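Local coordinates for protein HRI1 (Saccharomyces cerevisiae, PDB 3RBY), which is of unknown function and non-essential in yeast, but interacts with the protein kinase HRR25 and may interact with SEC72, at the interface of chains A and B. Sequence-based numbering; all coordinates share one arbitrary frame. Chains: chain A/B, Uncharacterized protein YLR301W.

Contact 1: the interface of chains A and B. Residues chain A 10, 17-18, 103, 129; chain B 10, 103, 109, 127, 129.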
ATOM      1  N   LEU A  10      -7.209   2.770  -2.538  1.00 39.00           N
ATOM      2  CA  LEU A  10      -7.981   3.479  -3.549  1.00 40.97           C
ATOM      3  C   LEU A  10      -9.461   3.203  -3.423  1.00 41.36           C
ATOM      4  O   LEU A  10      -9.865   2.150  -2.917  1.00 44.46           O
ATOM      5  CB  LEU A  10      -7.500   3.155  -4.973  1.00 39.97           C
ATOM      6  CG  LEU A  10      -7.939   1.853  -5.639  1.00 43.44           C
ATOM      7  CD1 LEU A  10      -9.363   1.965  -6.205  1.00 44.17           C
ATOM      8  CD2 LEU A  10      -6.966   1.497  -6.750  1.00 42.10           C
ATOM      9  N   PRO A  17     -10.035   5.662 -10.643  1.00 55.14           N
ATOM     10  CA  PRO A  17      -9.764   5.525  -9.206  1.00 51.11           C
ATOM     11  C   PRO A  17      -9.050   6.762  -8.670  1.00 47.90           C
ATOM     12  O   PRO A  17      -8.504   7.555  -9.442  1.00 48.92           O
ATOM     13  CB  PRO A  17      -8.852   4.299  -9.137  1.00 50.35           C
ATOM     14  CG  PRO A  17      -8.156   4.279 -10.488  1.00 55.03           C
ATOM     15  CD  PRO A  17      -9.159   4.817 -11.475  1.00 53.25           C
ATOM     16  N   ASN A  18      -9.085   6.929  -7.353  1.00 44.13           N
ATOM     17  CA  ASN A  18      -8.388   8.014  -6.674  1.00 43.32           C
ATOM     18  C   ASN A  18      -8.344   7.659  -5.195  1.00 43.40           C
ATOM     19  O   ASN A  18      -8.957   6.677  -4.771  1.00 43.21           O
ATOM     20  CB  ASN A  18      -9.143   9.332  -6.857  1.00 41.61           C
ATOM     21  CG  ASN A  18      -8.316  10.553  -6.450  1.00 45.70           C
ATOM     22  OD1 ASN A  18      -8.840  11.670  -6.387  1.00 50.37           O
ATOM     23  ND2 ASN A  18      -7.023  10.352  -6.182  1.00 41.12           N
ATOM     24  N   TRP A 103      -5.709 -10.915  -2.772  1.00 39.62           N
ATOM     25  CA  TRP A 103      -4.782 -11.077  -3.899  1.00 40.74           C
ATOM     26  C   TRP A 103      -3.490 -11.718  -3.436  1.00 38.67           C
ATOM     27  O   TRP A 103      -3.185 -11.709  -2.241  1.00 35.27           O
ATOM     28  CB  TRP A 103      -4.462  -9.736  -4.546  1.00 39.36           C
ATOM     29  CG  TRP A 103      -5.596  -9.147  -5.275  1.00 42.59           C
ATOM     30  CD1 TRP A 103      -6.830  -9.693  -5.442  1.00 40.38           C
ATOM     31  CD2 TRP A 103      -5.623  -7.870  -5.939  1.00 43.36           C
ATOM     32  NE1 TRP A 103      -7.627  -8.841  -6.176  1.00 46.25           N
ATOM     33  CE2 TRP A 103      -6.909  -7.716  -6.493  1.00 42.50           C
ATOM     34  CE3 TRP A 103      -4.684  -6.848  -6.119  1.00 44.23           C
ATOM     35  CZ2 TRP A 103      -7.283  -6.575  -7.215  1.00 44.40           C
ATOM     36  CZ3 TRP A 103      -5.054  -5.718  -6.840  1.00 41.30           C
ATOM     37  CH2 TRP A 103      -6.342  -5.591  -7.379  1.00 43.10           C
ATOM     38  N   MET A 129      -9.510  -0.886  -2.736  1.00 40.00           N
ATOM     39  CA  MET A 129      -8.344  -1.716  -2.502  1.00 37.51           C
ATOM     40  C   MET A 129      -7.808  -1.468  -1.101  1.00 37.23           C
ATOM     41  O   MET A 129      -7.664  -0.311  -0.674  1.00 37.05           O
ATOM     42  CB  MET A 129      -7.284  -1.430  -3.555  1.00 39.72           C
ATOM     43  CG  MET A 129      -6.699  -2.678  -4.201  1.00 50.78           C
ATOM     44  SD  MET A 129      -7.967  -3.712  -4.940  1.00 44.94           S
ATOM     45  CE  MET A 129      -8.887  -2.443  -5.750  1.00 47.89           C
TER
ATOM     46  N   LEU B  10      -1.219  -2.463  -7.609  1.00 42.57           N
ATOM     47  CA  LEU B  10      -2.033  -3.158  -8.608  1.00 44.93           C
ATOM     48  C   LEU B  10      -1.603  -2.907 -10.044  1.00 44.41           C
ATOM     49  O   LEU B  10      -0.909  -1.931 -10.348  1.00 44.98           O
ATOM     50  CB  LEU B  10      -3.534  -2.879  -8.432  1.00 46.19           C
ATOM     51  CG  LEU B  10      -4.202  -1.549  -8.792  1.00 45.60           C
ATOM     52  CD1 LEU B  10      -4.142  -1.253 -10.289  1.00 48.62           C
ATOM     53  CD2 LEU B  10      -5.655  -1.597  -8.328  1.00 44.00           C
ATOM     54  N   TRP B 103      -1.335  11.194  -5.957  1.00 46.93           N
ATOM     55  CA  TRP B 103      -2.630  11.330  -5.297  1.00 40.61           C
ATOM     56  C   TRP B 103      -2.409  11.999  -3.955  1.00 39.57           C
ATOM     57  O   TRP B 103      -1.277  12.055  -3.467  1.00 37.60           O
ATOM     58  CB  TRP B 103      -3.270   9.958  -5.097  1.00 41.04           C
ATOM     59  CG  TRP B 103      -3.783   9.332  -6.364  1.00 41.78           C
ATOM     60  CD1 TRP B 103      -3.695   9.841  -7.625  1.00 42.51           C
ATOM     61  CD2 TRP B 103      -4.478   8.075  -6.484  1.00 44.41           C
ATOM     62  NE1 TRP B 103      -4.286   8.981  -8.526  1.00 44.42           N
ATOM     63  CE2 TRP B 103      -4.775   7.891  -7.853  1.00 43.21           C
ATOM     64  CE3 TRP B 103      -4.875   7.087  -5.564  1.00 40.92           C
ATOM     65  CZ2 TRP B 103      -5.454   6.754  -8.333  1.00 43.45           C
ATOM     66  CZ3 TRP B 103      -5.550   5.958  -6.041  1.00 40.99           C
ATOM     67  CH2 TRP B 103      -5.836   5.805  -7.411  1.00 41.49           C
ATOM     68  N   GLU B 109      -0.062   7.116  -9.424  1.00 44.42           N
ATOM     69  CA  GLU B 109      -0.761   6.356 -10.460  1.00 46.28           C
ATOM     70  C   GLU B 109      -0.011   6.399 -11.790  1.00 47.15           C
ATOM     71  O   GLU B 109       0.211   7.482 -12.346  1.00 45.80           O
ATOM     72  CB  GLU B 109      -2.175   6.899 -10.672  1.00 46.75           C
ATOM     73  CG  GLU B 109      -2.875   6.288 -11.889  1.00 51.88           C
ATOM     74  CD  GLU B 109      -4.139   7.046 -12.292  1.00 53.56           C
ATOM     75  OE1 GLU B 109      -5.173   6.377 -12.547  1.00 49.16           O
ATOM     76  OE2 GLU B 109      -4.090   8.301 -12.359  1.00 56.75           O
ATOM     77  N   ARG B 127      -2.881   0.542 -16.374  1.00 51.09           N
ATOM     78  CA  ARG B 127      -2.675   1.387 -15.202  1.00 48.54           C
ATOM     79  C   ARG B 127      -1.939   0.587 -14.145  1.00 46.98           C
ATOM     80  O   ARG B 127      -2.212  -0.606 -13.970  1.00 46.82           O
ATOM     81  CB  ARG B 127      -4.002   1.873 -14.619  1.00 48.99           C
ATOM     82  CG  ARG B 127      -3.919   2.244 -13.131  1.00 45.76           C
ATOM     83  CD  ARG B 127      -5.020   3.210 -12.745  1.00 47.55           C
ATOM     84  NE  ARG B 127      -6.303   2.782 -13.295  1.00 56.75           N
ATOM     85  CZ  ARG B 127      -7.108   3.558 -14.014  1.00 56.23           C
ATOM     86  NH1 ARG B 127      -8.253   3.071 -14.475  1.00 66.24           N
ATOM     87  NH2 ARG B 127      -6.780   4.823 -14.265  1.00 54.59           N
ATOM     88  N   MET B 129      -0.564   1.019  -9.912  1.00 42.26           N
ATOM     89  CA  MET B 129      -0.581   1.860  -8.722  1.00 39.15           C
ATOM     90  C   MET B 129       0.644   1.612  -7.867  1.00 38.03           C
ATOM     91  O   MET B 129       0.999   0.469  -7.575  1.00 41.07           O
ATOM     92  CB  MET B 129      -1.854   1.651  -7.909  1.00 40.17           C
ATOM     93  CG  MET B 129      -3.124   2.143  -8.605  1.00 46.33           C
ATOM     94  SD  MET B 129      -3.197   3.923  -8.989  1.00 42.96           S
ATOM     95  CE  MET B 129      -2.757   4.645  -7.395  1.00 40.34           C
TER

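Contact 2: the interface of chains A and B. Residues chain A 7, 9, 19, 21-22, 40, 140; chain B 9, 103-105, 131, 145.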
ATOM      1  N   LYS A   7      -5.538  -0.258   5.655  1.00 34.35           N
ATOM      2  CA  LYS A   7      -5.374   1.094   5.142  1.00 33.83           C
ATOM      3  C   LYS A   7      -5.927   1.105   3.721  1.00 36.79           C
ATOM      4  O   LYS A   7      -5.551   0.250   2.903  1.00 35.15           O
ATOM      5  CB  LYS A   7      -3.898   1.466   5.144  1.00 34.03           C
ATOM      6  CG  LYS A   7      -3.619   2.945   4.940  1.00 36.15           C
ATOM      7  CD  LYS A   7      -3.481   3.313   3.462  1.00 34.81           C
ATOM      8  CE  LYS A   7      -3.514   4.845   3.295  1.00 36.54           C
ATOM      9  NZ  LYS A   7      -3.406   5.283   1.867  1.00 29.34           N
ATOM     10  N   LEU A   9      -6.256   2.005  -0.058  1.00 36.31           N
ATOM     11  CA  LEU A   9      -5.293   2.404  -1.092  1.00 38.81           C
ATOM     12  C   LEU A   9      -5.960   3.131  -2.249  1.00 37.41           C
ATOM     13  O   LEU A   9      -5.338   3.977  -2.894  1.00 39.27           O
ATOM     14  CB  LEU A   9      -4.566   1.180  -1.655  1.00 34.24           C
ATOM     15  CG  LEU A   9      -3.716   0.400  -0.656  1.00 36.86           C
ATOM     16  CD1 LEU A   9      -3.209  -0.914  -1.277  1.00 33.68           C
ATOM     17  CD2 LEU A   9      -2.566   1.274  -0.151  1.00 34.11           C
ATOM     18  N   GLU A  19      -7.629   8.440  -4.400  1.00 36.86           N
ATOM     19  CA  GLU A  19      -7.667   8.229  -2.959  1.00 40.21           C
ATOM     20  C   GLU A  19      -7.493   9.573  -2.267  1.00 38.66           C
ATOM     21  O   GLU A  19      -6.364  10.058  -2.125  1.00 37.53           O
ATOM     22  CB  GLU A  19      -6.604   7.210  -2.499  1.00 34.04           C
ATOM     23  CG  GLU A  19      -6.577   6.964  -0.992  1.00 36.84           C
ATOM     24  CD  GLU A  19      -7.944   6.546  -0.463  1.00 39.81           C
ATOM     25  OE1 GLU A  19      -8.272   5.340  -0.551  1.00 36.44           O
ATOM     26  OE2 GLU A  19      -8.700   7.427   0.011  1.00 38.91           O
ATOM     27  N   THR A  21      -8.445  10.244   0.882  1.00 32.79           N
ATOM     28  CA  THR A  21      -8.526  10.088   2.341  1.00 34.81           C
ATOM     29  C   THR A  21      -7.307   9.398   2.940  1.00 35.98           C
ATOM     30  O   THR A  21      -6.521   8.766   2.213  1.00 36.82           O
ATOM     31  CB  THR A  21      -9.712   9.198   2.726  1.00 37.22           C
ATOM     32  OG1 THR A  21      -9.411   7.841   2.377  1.00 34.57           O
ATOM     33  CG2 THR A  21     -10.980   9.615   1.997  1.00 34.98           C
ATOM     34  N   PHE A  22      -7.246   9.401   4.268  1.00 33.00           N
ATOM     35  CA  PHE A  22      -6.310   8.583   5.027  1.00 30.71           C
ATOM     36  C   PHE A  22      -7.161   7.588   5.823  1.00 35.60           C
ATOM     37  O   PHE A  22      -7.230   7.655   7.050  1.00 31.99           O
ATOM     38  CB  PHE A  22      -5.473   9.446   5.969  1.00 32.54           C
ATOM     39  CG  PHE A  22      -4.540   8.659   6.845  1.00 32.31           C
ATOM     40  CD1 PHE A  22      -3.930   9.251   7.937  1.00 31.62           C
ATOM     41  CD2 PHE A  22      -4.276   7.327   6.575  1.00 31.26           C
ATOM     42  CE1 PHE A  22      -3.071   8.529   8.744  1.00 36.43           C
ATOM     43  CE2 PHE A  22      -3.418   6.600   7.379  1.00 33.80           C
ATOM     44  CZ  PHE A  22      -2.815   7.201   8.464  1.00 32.50           C
ATOM     45  N   VAL A  40      -7.329  14.010   3.241  1.00 38.42           N
ATOM     46  CA  VAL A  40      -5.938  14.425   3.467  1.00 38.70           C
ATOM     47  C   VAL A  40      -5.790  15.921   3.210  1.00 42.03           C
ATOM     48  O   VAL A  40      -5.160  16.648   4.002  1.00 38.05           O
ATOM     49  CB  VAL A  40      -4.949  13.669   2.574  1.00 40.74           C
ATOM     50  CG1 VAL A  40      -3.553  14.228   2.768  1.00 36.41           C
ATOM     51  CG2 VAL A  40      -4.981  12.166   2.895  1.00 35.67           C
ATOM     52  N   LEU A 140       3.102   2.839   9.431  1.00 35.53           N
ATOM     53  CA  LEU A 140       2.255   2.026   8.571  1.00 34.65           C
ATOM     54  C   LEU A 140       3.109   1.035   7.789  1.00 36.69           C
ATOM     55  O   LEU A 140       3.615   1.355   6.715  1.00 36.68           O
ATOM     56  CB  LEU A 140       1.473   2.913   7.601  1.00 35.22           C
ATOM     57  CG  LEU A 140       0.021   3.229   7.961  1.00 42.20           C
ATOM     58  CD1 LEU A 140      -0.103   3.610   9.426  1.00 41.22           C
ATOM     59  CD2 LEU A 140      -0.517   4.335   7.068  1.00 34.57           C
TER
ATOM     60  N   LEU B   9       1.130  -1.858  -6.159  1.00 40.13           N
ATOM     61  CA  LEU B   9      -0.090  -2.243  -5.463  1.00 39.28           C
ATOM     62  C   LEU B   9      -1.035  -2.986  -6.392  1.00 40.27           C
ATOM     63  O   LEU B   9      -1.608  -4.005  -6.007  1.00 40.82           O
ATOM     64  CB  LEU B   9      -0.791  -0.990  -4.922  1.00 40.21           C
ATOM     65  CG  LEU B   9       0.015  -0.149  -3.944  1.00 40.59           C
ATOM     66  CD1 LEU B   9      -0.765   1.109  -3.546  1.00 35.02           C
ATOM     67  CD2 LEU B   9       0.402  -0.983  -2.716  1.00 33.57           C
ATOM     68  N   TRP B 103      -1.335  11.194  -5.957  1.00 46.93           N
ATOM     69  CA  TRP B 103      -2.630  11.330  -5.297  1.00 40.61           C
ATOM     70  C   TRP B 103      -2.409  11.999  -3.955  1.00 39.57           C
ATOM     71  O   TRP B 103      -1.277  12.055  -3.467  1.00 37.60           O
ATOM     72  CB  TRP B 103      -3.270   9.958  -5.097  1.00 41.04           C
ATOM     73  CG  TRP B 103      -3.783   9.332  -6.364  1.00 41.78           C
ATOM     74  CD1 TRP B 103      -3.695   9.841  -7.625  1.00 42.51           C
ATOM     75  CD2 TRP B 103      -4.478   8.075  -6.484  1.00 44.41           C
ATOM     76  NE1 TRP B 103      -4.286   8.981  -8.526  1.00 44.42           N
ATOM     77  CE2 TRP B 103      -4.775   7.891  -7.853  1.00 43.21           C
ATOM     78  CE3 TRP B 103      -4.875   7.087  -5.564  1.00 40.92           C
ATOM     79  CZ2 TRP B 103      -5.454   6.754  -8.333  1.00 43.45           C
ATOM     80  CZ3 TRP B 103      -5.550   5.958  -6.041  1.00 40.99           C
ATOM     81  CH2 TRP B 103      -5.836   5.805  -7.411  1.00 41.49           C
ATOM     82  N   ASP B 104      -3.480  12.505  -3.352  1.00 42.63           N
ATOM     83  CA  ASP B 104      -3.372  13.097  -2.019  1.00 43.32           C
ATOM     84  C   ASP B 104      -2.857  12.082  -0.990  1.00 41.01           C
ATOM     85  O   ASP B 104      -2.183  12.452  -0.026  1.00 40.57           O
ATOM     86  CB  ASP B 104      -4.720  13.672  -1.575  1.00 41.30           C
ATOM     87  CG  ASP B 104      -5.138  14.901  -2.399  1.00 48.36           C
ATOM     88  OD1 ASP B 104      -4.284  15.426  -3.152  1.00 49.01           O
ATOM     89  OD2 ASP B 104      -6.313  15.336  -2.285  1.00 41.59           O
ATOM     90  N   SER B 105      -3.164  10.803  -1.209  1.00 37.18           N
ATOM     91  CA  SER B 105      -2.806   9.759  -0.254  1.00 37.62           C
ATOM     92  C   SER B 105      -1.304   9.480  -0.282  1.00 39.28           C
ATOM     93  O   SER B 105      -0.775   8.755   0.576  1.00 36.74           O
ATOM     94  CB  SER B 105      -3.574   8.467  -0.547  1.00 32.24           C
ATOM     95  OG  SER B 105      -3.226   7.946  -1.817  1.00 36.20           O
ATOM     96  N   GLN B 131       3.100   2.485  -4.419  1.00 35.00           N
ATOM     97  CA  GLN B 131       3.236   2.925  -3.050  1.00 34.19           C
ATOM     98  C   GLN B 131       4.691   3.237  -2.761  1.00 34.55           C
ATOM     99  O   GLN B 131       5.504   2.322  -2.708  1.00 32.26           O
ATOM    100  CB  GLN B 131       2.822   1.801  -2.099  1.00 36.41           C
ATOM    101  CG  GLN B 131       2.992   2.191  -0.638  1.00 34.12           C
ATOM    102  CD  GLN B 131       2.095   3.362  -0.282  1.00 39.65           C
ATOM    103  OE1 GLN B 131       0.870   3.199  -0.173  1.00 34.47           O
ATOM    104  NE2 GLN B 131       2.690   4.562  -0.124  1.00 35.83           N
ATOM    105  N   PRO B 145       1.257   8.896   4.113  1.00 38.85           N
ATOM    106  CA  PRO B 145      -0.144   8.544   3.876  1.00 38.11           C
ATOM    107  C   PRO B 145      -1.065   9.742   4.102  1.00 38.70           C
ATOM    108  O   PRO B 145      -2.199   9.719   3.629  1.00 38.69           O
ATOM    109  CB  PRO B 145      -0.411   7.500   4.955  1.00 38.13           C
ATOM    110  CG  PRO B 145       0.534   7.879   6.056  1.00 37.67           C
ATOM    111  CD  PRO B 145       1.774   8.320   5.365  1.00 32.31           C
TER
HETATM  112  O   HOH W   1      -3.826   7.894   2.549  1.00 30.86           O
HETATM  113  O   HOH W   2      -3.400   5.230  -1.533  1.00 35.43           O
HETATM  114  O   HOH W   3      -0.539   4.849   1.398  1.00 38.79           O

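Contact 1: the interface of chains A and B
Where two copies of this beta-barrel protein meet, strands 4-12 and 124-132 of each chain, with the loop tryptophan at 103, form a mainly apolar patch of a two-fold symmetric interface. B:Trp103 illustrates how one indole can be held from several directions. Its CG is anti to the carbonyl carbon and beside the backbone N (chi1 -72°), and the ring enters a crease of chain A between A:Leu10 and the A:Pro17-A:Asn18 segment. Over one face lies A:Asn18: its CA sits 3.4 Å from the centroid of the six-membered ring of B:Trp103, a CH-pi contact. The amide of the same residue, CG anti to the backbone N, runs past the indole in the opposite direction, with ND2 above the pyrrole part and the amide plane turned 76° from the ring. The opposite face is backed by the methyl CE of B:Met129 from its own chain, offset toward the rim. At the edge, in plane with the ring, CB of A:Leu10 meets CZ3 of B:Trp103 at 3.6 Å. A:Trp103 repeats this edge contact, its CZ3 lying 3.6 Å from CB of B:Leu10. Between the two indoles the leucines cross at about a right angle, CD2 of A:Leu10 to CD2 of B:Leu10 at 3.7 Å; in both, CG takes the crowded position between backbone N and carbonyl carbon (chi1 80° in A:Leu10). Farther along, A:Pro17 and B:Arg127 approach tip to tip, and CD of A:Pro17 rests over the centre of the guanidinium, 3.5 Å from CZ of B:Arg127. A salt bridge within chain B, from NH2 of B:Arg127 to OE1 of B:Glu109 at 2.8 Å, helps fix that guanidinium. The patch joins the copies mainly by van der Waals and ring-face packing, without direct polar bonds between them, and could help hold a dimer together if the pairing is not limited to the crystal.

Contact 2: the interface of chains A and B
In this HRI1-family protein, the loop 103-105 and B:Pro145 of one chain press against strand 4-12 and the 19-22 segment of the other, a mixed interface with much of its polar linkage through water. Apolar packing begins at the paired leucines: A:Leu9 and B:Leu9, each with CG anti to the carbonyl carbon, meet tip to tip, CD2 of A:Leu9 lying 3.8 Å from CD1 of B:Leu9. B:Pro145 fits against two side chains of chain A. Its CB lies over one face of the A:Phe22 ring, offset toward the rim, the two side chains pointing the same way; the side chain of A:Leu140 crosses the proline obliquely, its CD2 3.8 Å from CB of B:Pro145. The aliphatic part of A:Glu19 packs too, CG lying 3.4 Å from CB of B:Ser105.

Other contacts set polar atoms against carbon. The backbone N of A:Glu19 sits above the face of B:Trp103 near CE3. The methyls of A:Val40 lie against backbone oxygens, CG1 nearest the carbonyl O of B:Asp104 and CG2 nearest that of B:Pro145.

Direct polar contact is slight, a weak hydrogen bond from the backbone N of B:Ser105 to the carbonyl O of A:Glu19. The carboxylate of A:Glu19 instead turns back into its own chain through a bend at chi2 (55°). OE2 accepts from the backbone N of A:Thr21 at 3.0 Å on its anti lone pair, and from the hydroxyl OG1 of A:Thr21 above the carboxylate plane, so two donors restrain the group.

Water bridges carry further polar links. The side-chain amine NZ of A:Lys7, on a chain bent at chi2 (-89°), contacts water 1 at 2.7 Å, which also touches the carbonyl O atoms of A:Thr21 and B:Pro145. Water 3 links NZ to the amide oxygen OE1 of B:Gln131. Water 2 joins the hydroxyl OG of B:Ser105, 2.7 Å away, to the carbonyl O of A:Leu9.

The C-alpha centres of contact 1 and contact 2 lie about 9 Å apart, and the two are neighbouring parts of one interface rather than separate sites. B:Trp103 belongs to both, and strands 4-12 and 124-132 supply residues to each; consecutive positions 9 and 10 of the first strand, and 18 and 19 of the segment beside it, are split between them. Contact 1 is mainly van der Waals packing across the chains, whereas contact 2 adds a weak direct hydrogen bond and bridging waters. Because the interface is two-fold symmetric, each contact recurs with the chains exchanged. The structure alone does not show whether this dimer forms in the cell.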